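Local coordinates for ketosynthase (Streptomyces sp. MSC090213JE08, PDB 6KXD), which forms part of the ketosynthase/chain length factor of the highly reducing type II polyketide synthase for ishigamide and probably supports 3-oxoacyl-[acyl-carrier-protein] synthase activity, at residues 176-181 with 325-330; 334-339 with 357-362; 197-202 with 237-242; 19-24 with 249-254. One frame throughout, in Å; residues are numbered along the deposited sequence.

Contact 1: 176-181 with 325-330; sequences GGRVSG and LGDTGA. With EDO (1,2-ethanediol), chain D.
G177 and A330 bring the two backbones to 4.2 Å between their CA atoms, close enough for a pair of CA-H...O contacts: A330 CA to G177 O at 3.1 Å and R178 CA to G329 O at 3.4 Å. Positive phi at both G177 and G329 favours glycine there. From this junction the R178 chain bends where chi2 (-149°) sets CD, and its guanidinium grips the D327 carboxylate side-on. NE donates to OD1 of D327 at 2.9 Å, while NH2 reaches D327 OD2 on its syn side at 2.7 Å along a nearly straight bond. Both oxygens lie in the guanidinium plane, but the two flat groups are turned 32° apart. G329 N meets D327 OD1 at 3.1 Å from the opposite face of the carboxylate, closing an Asx turn. R178 NH1 binds V360 O, with a weak bond to an ethanediol oxygen probably from the crystallisation liquor. S180 OG turns back to G177 O at 2.8 Å and rests against A330 CB; a water joins R178 O, A330 O and G181 N. R178 lies in the short 3-10 segment just ahead of helix 180-193, probably the place of the nucleophilic cysteine in active ketosynthases, consistent with a chain length factor. A buried positive charge here is thus probably balanced by D327, which also holds the opposing turn in shape.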
# COMPACT_ATOMS: atom_id res chain seq x y z
N GLY B 176 4.57 3.16 -4.71
CA GLY B 176 4.62 4.37 -5.49
C GLY B 176 6.02 4.80 -5.81
O GLY B 176 6.23 5.77 -6.54
N GLY B 177 7.02 4.14 -5.22
CA GLY B 177 8.38 4.48 -5.54
C GLY B 177 8.71 5.92 -5.16
O GLY B 177 8.49 6.36 -4.03
N ARG B 178 9.27 6.70 -6.10
CA ARG B 178 9.72 8.02 -5.72
C ARG B 178 8.60 8.93 -5.20
O ARG B 178 8.90 9.88 -4.47
CB ARG B 178 10.36 8.71 -6.91
CG ARG B 178 11.53 7.95 -7.46
CD ARG B 178 12.53 8.92 -8.06
NE ARG B 178 13.47 8.16 -8.83
CZ ARG B 178 13.21 7.67 -10.05
NH1 ARG B 178 12.10 8.03 -10.70
NH2 ARG B 178 14.08 6.85 -10.62
N VAL B 179 7.34 8.68 -5.57
CA VAL B 179 6.27 9.56 -5.14
C VAL B 179 5.70 9.05 -3.81
O VAL B 179 4.79 9.69 -3.27
CB VAL B 179 5.15 9.72 -6.15
CG1 VAL B 179 5.70 10.35 -7.41
CG2 VAL B 179 4.41 8.41 -6.41
N SER B 180 6.17 7.88 -3.34
CA SER B 180 5.47 7.17 -2.27
C SER B 180 5.46 8.02 -0.98
O SER B 180 4.52 7.91 -0.18
CB SER B 180 6.05 5.78 -1.98
OG SER B 180 7.36 5.95 -1.47
N GLY B 181 6.52 8.76 -0.70
CA GLY B 181 6.55 9.64 0.51
C GLY B 181 5.45 10.69 0.46
O GLY B 181 4.85 11.02 1.47
N LEU B 325 22.65 12.10 -3.37
CA LEU B 325 22.27 10.86 -2.62
C LEU B 325 22.08 9.65 -3.53
O LEU B 325 21.73 8.55 -3.04
CB LEU B 325 20.96 11.12 -1.88
CG LEU B 325 21.00 12.24 -0.85
CD1 LEU B 325 19.66 12.31 -0.12
CD2 LEU B 325 22.15 12.05 0.12
N GLY B 326 22.28 9.79 -4.83
CA GLY B 326 21.85 8.81 -5.76
C GLY B 326 20.34 8.79 -5.87
O GLY B 326 19.64 9.64 -5.28
N ASP B 327 19.85 7.84 -6.66
CA ASP B 327 18.45 7.60 -6.82
C ASP B 327 18.02 6.82 -5.59
O ASP B 327 18.39 5.65 -5.48
CB ASP B 327 18.14 6.83 -8.11
CG ASP B 327 16.65 6.58 -8.34
OD1 ASP B 327 15.83 7.04 -7.51
OD2 ASP B 327 16.31 5.96 -9.33
N THR B 328 17.36 7.50 -4.63
CA THR B 328 17.01 6.84 -3.37
C THR B 328 15.63 6.19 -3.45
O THR B 328 15.09 5.72 -2.44
CB THR B 328 17.09 7.82 -2.20
OG1 THR B 328 16.18 8.91 -2.43
CG2 THR B 328 18.50 8.33 -2.02
N GLY B 329 15.05 6.10 -4.65
CA GLY B 329 13.87 5.28 -4.78
C GLY B 329 12.75 5.83 -3.92
O GLY B 329 12.47 7.04 -3.95
N ALA B 330 12.10 4.96 -3.15
CA ALA B 330 10.95 5.35 -2.35
C ALA B 330 11.34 6.41 -1.32
O ALA B 330 10.44 7.10 -0.83
CB ALA B 330 10.30 4.16 -1.68
C1 EDO D . 10.78 7.78 -15.23
O1 EDO D . 11.52 7.96 -13.99
C2 EDO D . 11.42 6.96 -16.36
O2 EDO D . 11.21 7.76 -17.52
O HOH W 1 9.14 9.08 -1.97

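Contact 2: 334-339 with 357-362; sequences SFQIAA and VCAVDR
Q336 NE2 is held by two backbone carbonyls, C358 O at 2.7 Å and V291 O of the adjoining strand. C358 O lies in the plane of the Q336 amide, whereas NE2 stands well above the carbonyl plane of C358, 46° out of it. OE1 of the same amide accepts from S332 OG one turn earlier, which fixes the rotation of the group. Glutamine suits the place because it is long enough to reach the strand backbone from the helix and can donate and accept without carrying a charge into the core. An alanine here would probably leave C358 O and V291 O without this side-chain donor and open a gap between helix and strand. Beside this polar reach, I337 CG1 meets V357 CG2 at 3.8 Å, the two branched side chains crossing at about a right angle; the small A359 lies next to the amide. Helix 334-339 and strand 357-360 run antiparallel at 163°, their axes 8.5 Å apart. The same helix also touches strand 20-29, through F335, I337 and A338. A buried helix packed between two sheets in this way is typical of the thiolase fold, to which ketosynthases belong.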
# COMPACT_ATOMS: atom_id res chain seq x y z
N SER B 334 10.71 11.79 0.81
CA SER B 334 10.94 12.05 2.21
C SER B 334 12.29 12.76 2.40
O SER B 334 12.41 13.68 3.20
CB SER B 334 10.84 10.75 3.00
OG SER B 334 9.54 10.24 2.90
N PHE B 335 13.31 12.33 1.67
CA PHE B 335 14.60 12.98 1.70
C PHE B 335 14.45 14.40 1.16
O PHE B 335 15.02 15.32 1.73
CB PHE B 335 15.65 12.23 0.93
CG PHE B 335 16.15 10.98 1.58
CD1 PHE B 335 15.85 10.71 2.91
CD2 PHE B 335 16.94 10.11 0.89
CE1 PHE B 335 16.33 9.56 3.51
CE2 PHE B 335 17.41 8.95 1.49
CZ PHE B 335 17.14 8.72 2.81
N GLN B 336 13.53 14.59 0.21
CA GLN B 336 13.34 15.93 -0.36
C GLN B 336 12.74 16.90 0.67
O GLN B 336 13.23 18.03 0.83
CB GLN B 336 12.49 15.86 -1.62
CG GLN B 336 13.26 15.21 -2.74
CD GLN B 336 12.32 14.79 -3.82
OE1 GLN B 336 12.15 13.63 -4.12
NE2 GLN B 336 11.68 15.77 -4.42
N ILE B 337 11.70 16.44 1.36
CA ILE B 337 11.07 17.17 2.40
C ILE B 337 12.09 17.40 3.52
O ILE B 337 12.23 18.50 3.98
CB ILE B 337 9.79 16.47 2.88
CG1 ILE B 337 8.71 16.47 1.80
CG2 ILE B 337 9.32 17.15 4.14
CD1 ILE B 337 7.52 15.63 2.13
N ALA B 338 12.80 16.37 3.94
CA ALA B 338 13.85 16.51 4.96
C ALA B 338 14.93 17.52 4.54
O ALA B 338 15.39 18.29 5.40
CB ALA B 338 14.46 15.20 5.32
N ALA B 339 15.35 17.52 3.28
CA ALA B 339 16.33 18.48 2.80
C ALA B 339 15.79 19.90 2.97
O ALA B 339 16.52 20.80 3.36
CB ALA B 339 16.74 18.18 1.39
N VAL B 357 8.12 20.45 -3.18
CA VAL B 357 8.86 19.22 -3.46
C VAL B 357 8.09 18.47 -4.54
O VAL B 357 6.90 18.49 -4.56
CB VAL B 357 9.09 18.36 -2.21
CG1 VAL B 357 9.79 19.15 -1.14
CG2 VAL B 357 7.82 17.74 -1.67
N CYS B 358 8.80 17.90 -5.50
CA CYS B 358 8.18 17.31 -6.62
C CYS B 358 8.89 15.96 -6.84
O CYS B 358 10.12 15.87 -6.68
CB CYS B 358 8.37 18.19 -7.86
SG CYS B 358 7.60 17.41 -9.30
N ALA B 359 8.13 14.94 -7.22
CA ALA B 359 8.74 13.68 -7.61
C ALA B 359 7.96 13.07 -8.77
O ALA B 359 6.79 13.32 -8.92
CB ALA B 359 8.80 12.72 -6.48
N VAL B 360 8.71 12.28 -9.55
CA VAL B 360 8.21 11.49 -10.67
C VAL B 360 8.73 10.07 -10.52
O VAL B 360 9.80 9.84 -10.06
CB VAL B 360 8.62 12.09 -12.02
CG1 VAL B 360 8.05 13.48 -12.12
CG2 VAL B 360 10.14 12.13 -12.21
N ASP B 361 7.89 9.13 -10.89
CA ASP B 361 8.20 7.77 -10.72
C ASP B 361 8.08 7.11 -12.08
O ASP B 361 7.29 7.53 -12.96
CB ASP B 361 7.29 7.19 -9.65
CG ASP B 361 7.64 5.75 -9.34
OD1 ASP B 361 8.74 5.55 -8.78
OD2 ASP B 361 6.84 4.85 -9.70
N ARG B 362 8.87 6.05 -12.28
CA ARG B 362 8.84 5.33 -13.54
C ARG B 362 7.42 4.88 -13.87
O ARG B 362 7.02 4.95 -14.99
CB ARG B 362 9.75 4.10 -13.53
CG ARG B 362 9.47 3.15 -14.69
CD ARG B 362 10.70 2.46 -15.25
NE ARG B 362 11.78 2.37 -14.29
CZ ARG B 362 11.80 1.55 -13.25
NH1 ARG B 362 10.70 0.90 -12.89
NH2 ARG B 362 12.93 1.37 -12.60

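Contact 3: 197-202 with 237-242; sequences ATKYLV and LVEQAE
V202 CG2 and V238 CG2 meet at 3.7 Å, a compact join between branched side chains on the same side of the sheet as Y200. Helix 180-193 covers that face, with A188 against both V202 and Y200, so aliphatic and aromatic carbon suits it. On the other face L201 CD1 comes to 4.2 Å from L237 CD2, the two leucines crossing obliquely; L237 CD2 also lies 3.7 Å from Y200 O. Y200 and V238 form an antiparallel hydrogen-bonded pair, Y200 N giving to V238 O at 2.8 Å and V238 N to Y200 O at 2.7 Å. Strand 199-206 also pairs, in parallel, with strand 114-119, as suits an interior strand of a mixed sheet of the thiolase fold. Farther along, K199 and E239 lie side by side and point the same way, with K199 CD 3.9 Å from E239 OE2. Their charged ends stay 5.3 Å apart, K199 NZ to E239 OE2, too far for a salt bridge. E239 instead takes T23 OG1 on OE1 and E245 N on OE2, while K199 NZ has a weak bond to A109 O and a long, weak ion pair with E245. At the edge of the pairing, a water accepts from Q240 N at 2.8 Å and lies beside T198 O at a distance short enough to be doubtful.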
# COMPACT_ATOMS: atom_id res chain seq x y z
N ALA B 197 -6.57 9.61 13.15
CA ALA B 197 -5.32 9.75 13.85
C ALA B 197 -5.19 11.22 14.24
O ALA B 197 -5.67 12.06 13.51
CB ALA B 197 -4.16 9.32 12.96
N THR B 198 -4.56 11.50 15.38
CA THR B 198 -4.21 12.86 15.82
C THR B 198 -2.76 13.17 15.45
O THR B 198 -2.36 14.31 15.35
CB THR B 198 -4.42 12.98 17.33
OG1 THR B 198 -3.56 12.04 17.99
CG2 THR B 198 -5.87 12.68 17.68
N LYS B 199 -1.92 12.13 15.36
CA LYS B 199 -0.55 12.29 14.98
C LYS B 199 -0.20 11.15 14.02
O LYS B 199 -0.81 10.09 14.03
CB LYS B 199 0.42 12.15 16.15
CG LYS B 199 0.34 13.18 17.26
CD LYS B 199 1.55 13.07 18.18
CE LYS B 199 1.21 13.36 19.62
NZ LYS B 199 0.23 12.36 20.13
N TYR B 200 0.81 11.38 13.19
CA TYR B 200 1.22 10.42 12.20
C TYR B 200 2.71 10.42 12.07
O TYR B 200 3.34 11.48 12.05
CB TYR B 200 0.66 10.72 10.80
CG TYR B 200 -0.29 9.68 10.31
CD1 TYR B 200 0.16 8.46 9.78
CD2 TYR B 200 -1.64 9.90 10.38
CE1 TYR B 200 -0.74 7.50 9.34
CE2 TYR B 200 -2.56 8.96 9.93
CZ TYR B 200 -2.10 7.76 9.40
OH TYR B 200 -3.07 6.89 9.02
N LEU B 201 3.27 9.21 12.00
CA LEU B 201 4.61 8.96 11.55
C LEU B 201 4.49 8.67 10.06
O LEU B 201 3.76 7.78 9.71
CB LEU B 201 5.19 7.71 12.19
CG LEU B 201 5.83 7.78 13.55
CD1 LEU B 201 4.78 7.68 14.60
CD2 LEU B 201 6.84 6.64 13.69
N VAL B 202 5.09 9.52 9.24
CA VAL B 202 4.87 9.45 7.80
C VAL B 202 6.25 9.40 7.20
O VAL B 202 7.12 10.25 7.52
CB VAL B 202 4.20 10.71 7.23
CG1 VAL B 202 3.98 10.60 5.71
CG2 VAL B 202 2.91 11.03 7.94
N LEU B 237 7.08 13.44 11.84
CA LEU B 237 6.01 13.42 12.77
C LEU B 237 5.04 14.52 12.33
O LEU B 237 5.45 15.70 12.23
CB LEU B 237 6.59 13.62 14.18
CG LEU B 237 5.63 13.25 15.31
CD1 LEU B 237 4.40 14.10 15.28
CD2 LEU B 237 5.22 11.79 15.22
N VAL B 238 3.82 14.16 11.97
CA VAL B 238 2.80 15.09 11.53
C VAL B 238 1.68 15.19 12.57
O VAL B 238 1.20 14.19 13.08
CB VAL B 238 2.22 14.66 10.16
CG1 VAL B 238 1.13 15.59 9.67
CG2 VAL B 238 3.36 14.55 9.14
N GLU B 239 1.25 16.42 12.83
CA GLU B 239 0.18 16.72 13.81
C GLU B 239 -0.76 17.74 13.18
O GLU B 239 -0.46 18.31 12.12
CB GLU B 239 0.78 17.28 15.10
CG GLU B 239 2.02 16.58 15.54
CD GLU B 239 2.42 16.90 16.96
OE1 GLU B 239 3.61 17.08 17.21
OE2 GLU B 239 1.48 16.97 17.81
N GLN B 240 -1.91 17.95 13.82
CA GLN B 240 -2.84 19.00 13.44
C GLN B 240 -2.32 20.29 14.08
O GLN B 240 -1.82 20.27 15.23
CB GLN B 240 -4.25 18.64 13.91
CG GLN B 240 -4.71 17.26 13.48
CD GLN B 240 -5.65 17.30 12.31
OE1 GLN B 240 -5.27 17.58 11.16
NE2 GLN B 240 -6.90 17.01 12.60
N ALA B 241 -2.36 21.38 13.32
CA ALA B 241 -1.67 22.59 13.75
C ALA B 241 -2.21 23.02 15.13
O ALA B 241 -1.43 23.20 16.07
CB ALA B 241 -1.83 23.66 12.69
N GLU B 242 -3.53 22.98 15.27
CA GLU B 242 -4.24 23.32 16.54
C GLU B 242 -3.60 22.56 17.71
O GLU B 242 -3.23 23.16 18.74
CB GLU B 242 -5.72 22.93 16.53
CG GLU B 242 -6.46 23.28 15.26
CD GLU B 242 -6.46 22.18 14.22
OE1 GLU B 242 -6.91 21.05 14.53
OE2 GLU B 242 -5.99 22.45 13.10
O HOH W 2 -2.72 16.60 16.11

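Contact 4: 19-24 with 249-254; sequences TPVITG and LAAVLS
I22 satisfies both its backbone polar atoms across this contact: its N gives to A250 O at 2.7 Å, and its O takes L249 N at 2.7 Å together with a weak bond from A250 N at 3.4 Å. Two consecutive residues facing one partner make a classic beta bulge, placed where strand 250-259 joins strand 20-29 in antiparallel pairing. P20 O accepts V252 N at 2.8 Å, tilted 25° from the carbonyl plane; proline serves here because only its carbonyl is needed, its nitrogen having no proton to give. T19, V21 and T23 turn their backbones the other way, to A241, E239 and L237, so strand 20-29 is hydrogen-bonded along two flanks, an interior strand of the thiolase-type sheet. T19 OG1 is taken up by P16 O, while its CG2 rests 3.9 Å from A251 CB. P20 CG meets V252 CB at 3.9 Å, ring and branch crossing at about a right angle. At the bulge L249 folds its side chain over the strand: CG sits 3.6 Å from I22 O, and CD1 reaches the backbone of G24. An alanine in place of L249 would probably uncover the T23-G24 backbone and open a gap beside it.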
# COMPACT_ATOMS: atom_id res chain seq x y z
N THR B 19 -4.85 22.16 9.45
CA THR B 19 -3.70 22.03 8.54
C THR B 19 -2.66 21.14 9.21
O THR B 19 -2.30 21.33 10.37
CB THR B 19 -3.08 23.37 8.14
OG1 THR B 19 -3.98 24.07 7.28
CG2 THR B 19 -1.76 23.20 7.43
N PRO B 20 -2.15 20.11 8.51
CA PRO B 20 -1.10 19.30 9.09
C PRO B 20 0.22 20.06 9.15
O PRO B 20 0.55 20.83 8.24
CB PRO B 20 -1.07 18.05 8.21
CG PRO B 20 -1.65 18.47 6.90
CD PRO B 20 -2.59 19.64 7.18
N VAL B 21 0.96 19.82 10.22
CA VAL B 21 2.21 20.37 10.45
C VAL B 21 3.17 19.23 10.72
O VAL B 21 2.83 18.27 11.40
CB VAL B 21 2.21 21.40 11.60
CG1 VAL B 21 1.39 22.61 11.19
CG2 VAL B 21 1.72 20.85 12.92
N ILE B 22 4.37 19.39 10.17
CA ILE B 22 5.43 18.54 10.53
C ILE B 22 6.10 19.12 11.77
O ILE B 22 6.58 20.25 11.71
CB ILE B 22 6.42 18.44 9.38
CG1 ILE B 22 5.78 17.81 8.14
CG2 ILE B 22 7.64 17.70 9.86
CD1 ILE B 22 6.71 17.83 6.93
N THR B 23 6.22 18.32 12.82
CA THR B 23 6.80 18.80 14.11
C THR B 23 8.08 18.06 14.44
O THR B 23 8.72 18.34 15.46
CB THR B 23 5.77 18.67 15.23
OG1 THR B 23 5.57 17.27 15.38
CG2 THR B 23 4.49 19.39 14.90
N GLY B 24 8.52 17.18 13.53
CA GLY B 24 9.73 16.46 13.75
C GLY B 24 10.07 15.62 12.53
O GLY B 24 9.18 15.33 11.74
N LEU B 249 7.56 22.73 12.31
CA LEU B 249 8.67 23.05 11.45
C LEU B 249 8.15 23.50 10.09
O LEU B 249 8.81 24.28 9.43
CB LEU B 249 9.60 21.84 11.29
CG LEU B 249 9.99 21.12 12.58
CD1 LEU B 249 10.90 19.93 12.29
CD2 LEU B 249 10.67 22.09 13.53
N ALA B 250 6.99 22.95 9.67
CA ALA B 250 6.46 23.25 8.39
C ALA B 250 5.00 22.83 8.36
O ALA B 250 4.60 21.87 9.01
CB ALA B 250 7.24 22.55 7.30
N ALA B 251 4.22 23.57 7.59
CA ALA B 251 2.82 23.26 7.38
C ALA B 251 2.70 22.66 5.99
O ALA B 251 3.32 23.16 5.09
CB ALA B 251 1.95 24.47 7.49
N VAL B 252 1.96 21.55 5.90
CA VAL B 252 1.66 20.94 4.63
C VAL B 252 0.41 21.61 4.06
O VAL B 252 -0.70 21.36 4.50
CB VAL B 252 1.47 19.42 4.76
CG1 VAL B 252 1.16 18.83 3.40
CG2 VAL B 252 2.67 18.72 5.39
N LEU B 253 0.62 22.50 3.08
CA LEU B 253 -0.43 23.29 2.50
C LEU B 253 -1.19 22.50 1.43
O LEU B 253 -2.37 22.69 1.22
CB LEU B 253 0.19 24.55 1.90
CG LEU B 253 0.89 25.47 2.89
CD1 LEU B 253 1.09 26.82 2.23
CD2 LEU B 253 0.10 25.62 4.17
N SER B 254 -0.49 21.70 0.64
CA SER B 254 -1.14 20.91 -0.35
C SER B 254 -0.21 19.77 -0.79
O SER B 254 1.01 19.86 -0.71
CB SER B 254 -1.51 21.72 -1.54
OG SER B 254 -0.33 22.17 -2.15

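In the fold
Contacts 1 and 2 have centres 7 Å apart and touch directly: R178 N lies 3.0 Å from D361 OD1, probably hydrogen-bonded, so D361 joins contact 2 to the turn that probably corresponds to the ketosynthase nucleophile site. Contacts 3 and 4, with centres 9 Å apart, share one sheet region, since strands 229-240 and 20-29 are neighbours; V238 CG1 packs 3.6 Å from P20 CB. I337 CG2 meets I22 CD1 at 3.9 Å, tying contact 2 to contact 4. Contacts 3 and 4 lie about 22 and 20 Å from contact 1, between centres, and so well away from that turn; helix 180-193 runs from contact 1 towards strand 199-206 of contact 3.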